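Cysteine desulfurase (Stenotrophomonas maltophilia, PDB 6WCI) probably removes sulfur from L-cysteine with the help of pyridoxal 5'-phosphate, releasing L-alanine and passing the sulfur to a carrier. Local coordinates at residues 71-75 with 85-90; 99-103 with 230-234; 105-110 with 289-294; 216-222 with 237-243. One frame throughout, in Å; residues are numbered along the deposited sequence.

Overall arrangement
Contact 4 is the buried core: paired parallel strands of the seven-stranded sheet that reach the cofactor, held by backbone bonds. Contact 3 is also buried and lies at that sheet's edge strand 108-111, where a carboxylate meets a backbone N-H. Contacts 1 and 2 are partly buried and share helix 81-101. Near its start, contact 1 packs apolar groups beside the second subunit; at its end, contact 2 combines a capping carboxylate with valine packing. Contact 2 touches contact 4 through Val-232 and Tyr-240, and contact 3 through Leu-101 and Leu-108. Contacts 1 and 3 meet at Tyr-90 and Leu-110, with centres about 17 Å apart.

Contact 1. Residues 71-75 with 85-90; sequences YNANV and EATDAY
Apolar packing joins Tyr-71 and Val-75, in the loop that leaves helix 58-70, to residues 85-90 near the start of helix 81-101, beside the subunit interface. Tyr-71 lays its ring edge on the helix: CE2 is 3.7 Å from Ala-89 CB, and the OH also meets that methyl, while the backbone N and CA of Ala-86 lie at the edge by CD2. Its CG stands between the backbone N and the carbonyl carbon (chi1 59°), which points the ring along the helix toward Ala-89. At the root of the side chain Glu-85 passes obliquely, its OE1 3.5 Å from Tyr-71 CB and its carboxylate plane 50° from the ring; its OE2 is engaged by Arg-38 of the second subunit.

Val-75 turns mainly its CG1 branch to the helix, 3.6 Å from Ala-86 O and 4.0 Å from Tyr-90 CB, leaving CG2 to the Tyr-90 ring. Thr-87 OG1 approaches Val-75 CA at 3.3 Å; it is hydrogen-bonded to Gly-83 O and accepts from Ser-76 N, tying the following loop to the helix. Between the two larger side chains, Ala-86 CB sits 3.7 Å from Ala-73 O. Ile-304 of helix 300-316 adds packing to Tyr-71 and Ala-89. The join therefore rests on shape and apolar burial, with the polar ends of Glu-85 and Thr-87 committed to partners beyond the two segments.

Contact 2. Residues 99-103 with 230-234; sequences RFLNV and VDVAA
Asn-102 meets Asp-231 where helix 81-101 ends beside the short, weakly bonded helix 232-235. Its CG lies opposite the backbone N (chi1 -163°), which carries the amide to Asp-231. CB and CG pass alongside the carboxylate, CB 3.6 Å from Asp-231 OD1, and ND2 makes the close approach, donating to the same OD1 at 3.1 Å (164° at the hydrogen). This acceptor lies close to the amide plane, yet the donor arrives from above the carboxylate plane, the two planes being 74° apart. Ala-234 N reaches OD1 from the opposite face, the capping bond of the helix, so one oxygen holds a side-chain amide and a backbone N-H together.

Beside this polar pair, Val-232 N donates to Leu-101 O at 2.9 Å. The side chains of Val-232 and Leu-101 run side by side, CG2 to CB at 3.7 Å, while Val-103 CG1 comes obliquely to Val-232 CB. A water links Phe-100 O to Val-230 N and rests over one face of the Phe-100 ring. Trp-257 of strand 254-258 packs on both Val-103 and Val-232. The arrangement is a helix end facing the start of another: a Schellman motif at Asn-102, with positive phi, against the N-cap residue Asp-231.

Contact 3. Residues 105-110 with 289-294; sequences PSDLVL and APHKFE
Ala-289 and Pro-290 begin the segment 289-294 against the turn that precedes strand 108-111. The peptide bond between them is cis, and the proline ring packs against two carbonyl oxygens of residues 105-110: CD lies 3.3 Å from Ser-106 O, and CB lies 3.5 Å from Leu-108 O. Its CB also meets Val-109 CG2 at 4.1 Å, the two side chains running antiparallel past one another. Next, the chain makes a short 3-10 turn through His-291 and Lys-292, after which Phe-293 N is bonded back to Pro-290 O.

Phe-293 touches the strand through its CB, 3.7 Å from Val-109 CG1, while its ring turns from the strand and carries Lys-292 CG over the centre of one face. Val-109 thus uses both branches, CG2 on the proline and CG1 on the phenylalanine. Glu-294 closes the segment with the one hydrogen bond between the two: Leu-110 N donates to OE2 at 2.9 Å, nearly straight at 173°. The donor reaches that oxygen on its anti side, 27° out of the carboxylate plane. With CG beside the backbone N (chi1 -63°) and the chain extended beyond it, Glu-294 passes its CG 3.5 Å from Leu-110 O before the carboxylate arrives.

The same OE2 forms a salt bridge with Arg-94 of helix 81-101, which also donates to Leu-108 O. Strand 108-111, an outermost strand of its sheet in this chain, is bonded through Val-109 to Leu-256 of strand 254-258, while Leu-263 of helix 260-265 packs on Val-109, Ala-289 and Phe-293.

Contact 4. Residues 216-222 with 237-243; sequences ITVVDGS and CDFYAIT
Strands 216-220 and 239-243 are the two parallel strands of a beta-alpha-beta unit whose helix is 232-235, within the fold type I domain of this class-V aminotransferase family. Their axes run 14° apart, with a closest approach of 4.8 Å. Three good backbone bonds define the register: Val-219 N to Phe-239 O at 2.9 Å, Ala-241 N to Val-219 O, and Gly-221 N to Ala-241 O at 2.8 Å; weak ones run from Phe-239 N and Asp-238 N to Thr-217 O.

At the N-terminal end side chains add to the ladder. Asp-238 OD2 takes Thr-217 N on its anti lone pair at 2.9 Å, and Asp-238 N donates to Thr-217 OG1 at 3.2 Å; Asp-238 OD1 is bound by Arg-211 and His-262. Thr-217 has its OG1 tucked over its own backbone (chi1 50°), bringing it to that N-H. On the Val-219 and Tyr-240 face, Val-219 CG1 comes obliquely to the tyrosine ring, 3.5 Å from CE2, and CG2 meets Cys-237 CB. Gly-221 N lies over one face of the same ring, and the Tyr-240 hydroxyl bonds to His-192. On the opposite face, Ile-216 CG2 lies at the edge of the Phe-239 ring, 3.8 Å from CE2.

At the last bridged residue, Asp-220, OD1 accepts from Ser-222 N in an Asx turn, and one water joins Ser-222 O to Thr-243 N. Thr-243 OG1 bonds to the phosphate of the PLP-lysine at position 246. Pairing and turn are consistent with fixing the C-terminal strand ends beside the cofactor, where Asp-220 OD2 lies close to the pyridine N1.

Contact 1. Residues 71-75 with 85-90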
# COMPACT_ATOMS: atom_id res chain seq x y z
N TYR B 71 10.07 -3.72 17.32
CA TYR B 71 9.46 -2.42 17.65
C TYR B 71 8.24 -2.14 16.78
O TYR B 71 7.97 -0.99 16.43
CB TYR B 71 10.47 -1.27 17.56
CG TYR B 71 11.15 -1.05 16.22
CD1 TYR B 71 12.14 -1.91 15.76
CD2 TYR B 71 10.83 0.05 15.44
CE1 TYR B 71 12.77 -1.68 14.54
CE2 TYR B 71 11.45 0.29 14.23
CZ TYR B 71 12.42 -0.57 13.78
OH TYR B 71 13.02 -0.32 12.57
N ASN B 72 7.46 -3.17 16.50
CA ASN B 72 6.20 -3.00 15.79
C ASN B 72 5.22 -2.19 16.63
O ASN B 72 4.84 -2.61 17.74
CB ASN B 72 5.64 -4.36 15.43
CG ASN B 72 4.28 -4.27 14.78
OD1 ASN B 72 4.15 -3.81 13.65
ND2 ASN B 72 3.25 -4.70 15.51
N ALA B 73 4.84 -1.02 16.12
CA ALA B 73 3.86 -0.11 16.71
C ALA B 73 3.47 0.87 15.61
O ALA B 73 4.07 0.88 14.54
CB ALA B 73 4.43 0.63 17.93
N ASN B 74 2.44 1.68 15.87
CA ASN B 74 2.02 2.65 14.88
C ASN B 74 2.85 3.92 15.01
O ASN B 74 3.54 4.14 16.00
CB ASN B 74 0.52 2.96 15.02
CG ASN B 74 -0.15 3.19 13.67
OD1 ASN B 74 0.40 3.85 12.79
ND2 ASN B 74 -1.34 2.62 13.50
N VAL B 75 2.76 4.79 13.99
CA VAL B 75 3.61 5.97 13.90
C VAL B 75 2.76 7.23 14.09
O VAL B 75 1.54 7.18 14.18
CB VAL B 75 4.38 6.02 12.57
CG1 VAL B 75 5.36 4.86 12.49
CG2 VAL B 75 3.40 5.96 11.40
N GLU B 85 10.08 4.73 18.57
CA GLU B 85 11.07 4.04 17.74
C GLU B 85 10.55 3.83 16.33
O GLU B 85 11.27 4.05 15.35
CB GLU B 85 11.46 2.71 18.38
CG GLU B 85 12.04 2.87 19.77
CD GLU B 85 12.56 1.57 20.35
OE1 GLU B 85 12.60 0.55 19.62
OE2 GLU B 85 12.94 1.55 21.55
N ALA B 86 9.29 3.41 16.21
CA ALA B 86 8.71 3.17 14.89
C ALA B 86 8.62 4.46 14.08
O ALA B 86 8.88 4.46 12.87
CB ALA B 86 7.33 2.54 15.05
N THR B 87 8.25 5.57 14.73
CA THR B 87 8.14 6.84 14.04
C THR B 87 9.50 7.33 13.56
O THR B 87 9.64 7.80 12.42
CB THR B 87 7.48 7.88 14.95
OG1 THR B 87 6.18 7.42 15.32
CG2 THR B 87 7.36 9.23 14.23
N ASP B 88 10.52 7.24 14.42
CA ASP B 88 11.86 7.67 14.02
C ASP B 88 12.37 6.85 12.85
O ASP B 88 12.99 7.39 11.93
CB ASP B 88 12.81 7.57 15.21
CG ASP B 88 12.45 8.53 16.33
OD1 ASP B 88 11.53 9.36 16.12
OD2 ASP B 88 13.07 8.46 17.40
N ALA B 89 12.11 5.54 12.86
CA ALA B 89 12.55 4.70 11.75
C ALA B 89 11.80 5.05 10.46
O ALA B 89 12.40 5.10 9.38
CB ALA B 89 12.35 3.23 12.11
N TYR B 90 10.50 5.30 10.57
CA TYR B 90 9.69 5.55 9.39
C TYR B 90 10.02 6.89 8.76
O TYR B 90 10.28 6.98 7.55
CB TYR B 90 8.21 5.46 9.76
CG TYR B 90 7.25 5.88 8.68
CD1 TYR B 90 7.04 5.09 7.55
CD2 TYR B 90 6.52 7.06 8.80
CE1 TYR B 90 6.15 5.49 6.55
CE2 TYR B 90 5.62 7.45 7.82
CZ TYR B 90 5.44 6.67 6.70
OH TYR B 90 4.53 7.08 5.73

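Contact 2. Residues 99-103 with 230-234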
# COMPACT_ATOMS: atom_id res chain seq x y z
N ARG B 99 17.46 11.83 0.32
CA ARG B 99 18.86 12.03 -0.03
C ARG B 99 19.24 11.20 -1.25
O ARG B 99 20.01 11.65 -2.10
CB ARG B 99 19.75 11.67 1.16
N PHE B 100 18.69 9.99 -1.35
CA PHE B 100 18.88 9.14 -2.52
C PHE B 100 18.50 9.86 -3.81
O PHE B 100 19.20 9.75 -4.82
CB PHE B 100 18.05 7.88 -2.32
CG PHE B 100 18.20 6.86 -3.39
CD1 PHE B 100 19.39 6.17 -3.55
CD2 PHE B 100 17.13 6.55 -4.22
CE1 PHE B 100 19.52 5.21 -4.52
CE2 PHE B 100 17.27 5.59 -5.20
CZ PHE B 100 18.45 4.92 -5.34
N LEU B 101 17.40 10.60 -3.79
CA LEU B 101 16.90 11.33 -4.95
C LEU B 101 17.38 12.77 -5.01
O LEU B 101 17.09 13.46 -5.99
CB LEU B 101 15.37 11.31 -4.94
CG LEU B 101 14.75 9.94 -4.70
CD1 LEU B 101 13.28 10.11 -4.34
CD2 LEU B 101 14.91 9.07 -5.92
N ASN B 102 18.11 13.23 -3.99
CA ASN B 102 18.57 14.61 -3.86
C ASN B 102 17.40 15.60 -3.86
O ASN B 102 17.42 16.62 -4.56
CB ASN B 102 19.59 14.98 -4.94
CG ASN B 102 20.38 16.23 -4.59
OD1 ASN B 102 20.74 16.44 -3.44
ND2 ASN B 102 20.64 17.06 -5.59
N VAL B 103 16.37 15.29 -3.07
CA VAL B 103 15.20 16.15 -2.91
C VAL B 103 14.95 16.38 -1.43
O VAL B 103 15.50 15.69 -0.56
CB VAL B 103 13.94 15.57 -3.57
CG1 VAL B 103 14.19 15.26 -5.04
CG2 VAL B 103 13.45 14.34 -2.81
N VAL B 230 20.13 9.25 -9.94
CA VAL B 230 19.17 10.25 -10.36
C VAL B 230 19.18 11.37 -9.33
O VAL B 230 18.91 11.14 -8.15
CB VAL B 230 17.76 9.67 -10.54
CG1 VAL B 230 16.83 10.74 -11.10
CG2 VAL B 230 17.79 8.48 -11.48
N ASP B 231 19.55 12.57 -9.79
CA ASP B 231 19.33 13.82 -9.07
C ASP B 231 17.98 14.34 -9.55
O ASP B 231 17.89 15.02 -10.57
CB ASP B 231 20.47 14.79 -9.35
CG ASP B 231 20.28 16.14 -8.67
OD1 ASP B 231 19.17 16.44 -8.19
OD2 ASP B 231 21.27 16.91 -8.63
N VAL B 232 16.92 14.00 -8.81
CA VAL B 232 15.57 14.34 -9.28
C VAL B 232 15.42 15.85 -9.42
O VAL B 232 14.78 16.34 -10.37
CB VAL B 232 14.50 13.75 -8.35
CG1 VAL B 232 13.13 14.26 -8.73
CG2 VAL B 232 14.51 12.23 -8.41
N ALA B 233 15.99 16.62 -8.49
CA ALA B 233 15.78 18.06 -8.50
C ALA B 233 16.41 18.70 -9.72
O ALA B 233 15.86 19.65 -10.28
CB ALA B 233 16.35 18.69 -7.22
N ALA B 234 17.57 18.19 -10.15
CA ALA B 234 18.25 18.73 -11.32
C ALA B 234 17.55 18.37 -12.62
O ALA B 234 17.93 18.90 -13.67
CB ALA B 234 19.70 18.25 -11.36
O HOH W 1 19.95 8.38 -7.20

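Contact 3. Residues 105-110 with 289-294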
# COMPACT_ATOMS: atom_id res chain seq x y z
N PRO B 105 12.80 15.95 1.89
CA PRO B 105 11.81 14.95 2.31
C PRO B 105 10.41 15.53 2.45
O PRO B 105 9.43 14.80 2.28
CB PRO B 105 12.37 14.45 3.64
CG PRO B 105 13.29 15.52 4.12
CD PRO B 105 13.84 16.18 2.90
N SER B 106 10.30 16.83 2.73
CA SER B 106 9.00 17.48 2.82
C SER B 106 8.23 17.45 1.51
O SER B 106 7.00 17.58 1.52
CB SER B 106 9.19 18.93 3.27
OG SER B 106 8.06 19.39 3.99
N ASP B 107 8.92 17.29 0.38
CA ASP B 107 8.29 17.23 -0.93
C ASP B 107 8.17 15.81 -1.47
O ASP B 107 7.93 15.63 -2.67
CB ASP B 107 9.07 18.09 -1.93
CG ASP B 107 9.27 19.52 -1.46
OD1 ASP B 107 8.48 20.00 -0.61
OD2 ASP B 107 10.23 20.16 -1.95
N LEU B 108 8.34 14.81 -0.62
CA LEU B 108 8.37 13.41 -1.04
C LEU B 108 7.20 12.69 -0.39
O LEU B 108 7.18 12.50 0.83
CB LEU B 108 9.70 12.76 -0.67
CG LEU B 108 10.03 11.40 -1.27
CD1 LEU B 108 10.14 11.49 -2.80
CD2 LEU B 108 11.32 10.88 -0.66
N VAL B 109 6.24 12.28 -1.21
CA VAL B 109 5.05 11.57 -0.74
C VAL B 109 5.30 10.07 -0.87
O VAL B 109 5.63 9.59 -1.95
CB VAL B 109 3.81 11.99 -1.55
CG1 VAL B 109 2.57 11.26 -1.05
CG2 VAL B 109 3.62 13.51 -1.48
N LEU B 110 5.14 9.35 0.24
CA LEU B 110 5.34 7.90 0.26
C LEU B 110 4.02 7.20 -0.05
O LEU B 110 2.98 7.57 0.48
CB LEU B 110 5.87 7.46 1.63
CG LEU B 110 7.14 8.17 2.14
CD1 LEU B 110 7.51 7.74 3.54
CD2 LEU B 110 8.31 7.90 1.19
N ALA B 289 1.53 19.10 2.99
CA ALA B 289 2.34 18.07 2.38
C ALA B 289 3.57 17.80 3.24
O ALA B 289 4.10 18.72 3.88
CB ALA B 289 2.77 18.51 0.97
N PRO B 290 4.07 16.56 3.26
CA PRO B 290 3.56 15.44 2.45
C PRO B 290 2.40 14.65 3.08
O PRO B 290 1.72 13.93 2.35
CB PRO B 290 4.80 14.54 2.31
CG PRO B 290 5.54 14.74 3.61
CD PRO B 290 5.33 16.21 3.96
N HIS B 291 2.21 14.75 4.40
CA HIS B 291 1.20 13.93 5.07
C HIS B 291 -0.21 14.21 4.55
O HIS B 291 -1.07 13.33 4.65
CB HIS B 291 1.25 14.16 6.58
CG HIS B 291 2.51 13.64 7.20
ND1 HIS B 291 3.58 14.46 7.51
CD2 HIS B 291 2.88 12.39 7.55
CE1 HIS B 291 4.55 13.73 8.03
NE2 HIS B 291 4.15 12.47 8.06
N LYS B 292 -0.45 15.40 4.02
CA LYS B 292 -1.65 15.75 3.27
C LYS B 292 -2.07 14.64 2.30
O LYS B 292 -3.27 14.43 2.08
CB LYS B 292 -1.40 17.06 2.52
CG LYS B 292 -2.55 17.59 1.68
CD LYS B 292 -2.11 18.89 1.00
CE LYS B 292 -3.18 19.44 0.07
NZ LYS B 292 -2.72 20.71 -0.53
N PHE B 293 -1.10 13.93 1.73
CA PHE B 293 -1.35 12.93 0.70
C PHE B 293 -1.08 11.51 1.17
O PHE B 293 -1.09 10.59 0.35
CB PHE B 293 -0.54 13.25 -0.57
CG PHE B 293 -0.88 14.58 -1.19
CD1 PHE B 293 -2.08 14.75 -1.88
CD2 PHE B 293 -0.03 15.66 -1.07
CE1 PHE B 293 -2.42 16.00 -2.45
CE2 PHE B 293 -0.34 16.90 -1.63
CZ PHE B 293 -1.55 17.08 -2.32
N GLU B 294 -0.90 11.30 2.48
CA GLU B 294 -0.66 9.98 3.08
C GLU B 294 -1.76 9.72 4.11
O GLU B 294 -1.62 10.06 5.29
CB GLU B 294 0.75 9.92 3.73
CG GLU B 294 1.91 10.08 2.71
CD GLU B 294 3.21 10.58 3.34
OE1 GLU B 294 3.23 10.77 4.58
OE2 GLU B 294 4.20 10.79 2.60

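Contact 4. Residues 216-222 with 237-243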
# COMPACT_ATOMS: atom_id res chain seq x y z
N ILE B 216 3.18 20.62 -18.11
CA ILE B 216 3.54 19.86 -16.92
C ILE B 216 4.15 18.52 -17.32
O ILE B 216 3.66 17.84 -18.23
CB ILE B 216 2.30 19.65 -16.03
CG1 ILE B 216 1.78 20.99 -15.49
CG2 ILE B 216 2.62 18.66 -14.91
CD1 ILE B 216 2.81 21.79 -14.71
N THR B 217 5.21 18.13 -16.63
CA THR B 217 5.87 16.85 -16.90
C THR B 217 5.69 15.90 -15.72
O THR B 217 6.01 16.25 -14.58
CB THR B 217 7.35 17.03 -17.19
OG1 THR B 217 7.96 17.85 -16.19
CG2 THR B 217 7.55 17.67 -18.55
N VAL B 218 5.20 14.70 -16.02
CA VAL B 218 5.15 13.58 -15.07
C VAL B 218 6.15 12.53 -15.55
O VAL B 218 5.95 11.88 -16.59
CB VAL B 218 3.73 13.00 -14.96
CG1 VAL B 218 3.71 11.89 -13.93
CG2 VAL B 218 2.73 14.11 -14.60
N VAL B 219 7.23 12.35 -14.80
CA VAL B 219 8.33 11.49 -15.21
C VAL B 219 8.26 10.19 -14.42
O VAL B 219 8.25 10.20 -13.18
CB VAL B 219 9.70 12.18 -15.03
CG1 VAL B 219 10.81 11.23 -15.36
CG2 VAL B 219 9.78 13.42 -15.89
N ASP B 220 8.20 9.07 -15.14
CA ASP B 220 8.15 7.74 -14.55
C ASP B 220 9.59 7.25 -14.36
O ASP B 220 10.27 6.90 -15.33
CB ASP B 220 7.36 6.80 -15.46
CG ASP B 220 7.22 5.41 -14.90
OD1 ASP B 220 7.89 5.06 -13.89
OD2 ASP B 220 6.41 4.65 -15.48
N GLY B 221 10.05 7.24 -13.11
CA GLY B 221 11.42 6.86 -12.86
C GLY B 221 11.60 5.43 -12.37
O GLY B 221 12.64 5.11 -11.80
N SER B 222 10.61 4.57 -12.62
CA SER B 222 10.59 3.25 -11.98
C SER B 222 11.78 2.40 -12.38
O SER B 222 12.27 1.60 -11.56
CB SER B 222 9.30 2.50 -12.31
OG SER B 222 8.17 3.34 -12.16
N CYS B 237 11.66 18.55 -13.57
CA CYS B 237 10.32 18.08 -13.86
C CYS B 237 9.35 18.59 -12.79
O CYS B 237 9.76 19.12 -11.76
CB CYS B 237 10.29 16.56 -13.95
SG CYS B 237 10.86 15.68 -12.45
N ASP B 238 8.05 18.43 -13.05
CA ASP B 238 7.04 18.79 -12.05
C ASP B 238 6.70 17.65 -11.09
O ASP B 238 6.30 17.92 -9.95
CB ASP B 238 5.75 19.24 -12.75
CG ASP B 238 5.97 20.45 -13.62
OD1 ASP B 238 6.09 21.57 -13.06
OD2 ASP B 238 6.08 20.28 -14.86
N PHE B 239 6.83 16.40 -11.52
CA PHE B 239 6.46 15.22 -10.75
C PHE B 239 7.36 14.07 -11.17
O PHE B 239 7.53 13.85 -12.36
CB PHE B 239 5.02 14.77 -11.00
CG PHE B 239 3.98 15.79 -10.65
CD1 PHE B 239 3.45 15.85 -9.36
CD2 PHE B 239 3.48 16.64 -11.61
CE1 PHE B 239 2.46 16.78 -9.05
CE2 PHE B 239 2.50 17.57 -11.31
CZ PHE B 239 1.99 17.64 -10.02
N TYR B 240 7.85 13.29 -10.19
CA TYR B 240 8.72 12.15 -10.46
C TYR B 240 8.31 10.98 -9.56
O TYR B 240 8.22 11.15 -8.34
CB TYR B 240 10.19 12.53 -10.22
CG TYR B 240 11.23 11.55 -10.76
CD1 TYR B 240 11.60 10.43 -10.03
CD2 TYR B 240 11.85 11.77 -11.98
CE1 TYR B 240 12.58 9.55 -10.52
CE2 TYR B 240 12.82 10.90 -12.47
CZ TYR B 240 13.17 9.80 -11.74
OH TYR B 240 14.13 8.94 -12.25
N ALA B 241 8.05 9.82 -10.16
CA ALA B 241 7.50 8.66 -9.48
C ALA B 241 8.48 7.49 -9.49
O ALA B 241 9.06 7.17 -10.53
CB ALA B 241 6.19 8.22 -10.14
N ILE B 242 8.65 6.82 -8.34
CA ILE B 242 9.51 5.65 -8.24
C ILE B 242 8.76 4.54 -7.52
O ILE B 242 7.72 4.77 -6.89
CB ILE B 242 10.84 5.95 -7.51
CG1 ILE B 242 10.56 6.42 -6.08
CG2 ILE B 242 11.66 6.98 -8.27
CD1 ILE B 242 11.78 6.48 -5.19
N THR B 243 9.29 3.32 -7.61
CA THR B 243 8.65 2.20 -6.95
C THR B 243 9.68 1.36 -6.20
O THR B 243 10.79 1.11 -6.69
CB THR B 243 7.81 1.37 -7.95
OG1 THR B 243 6.89 0.54 -7.22
CG2 THR B 243 8.67 0.51 -8.85
O HOH W 2 11.75 2.45 -8.97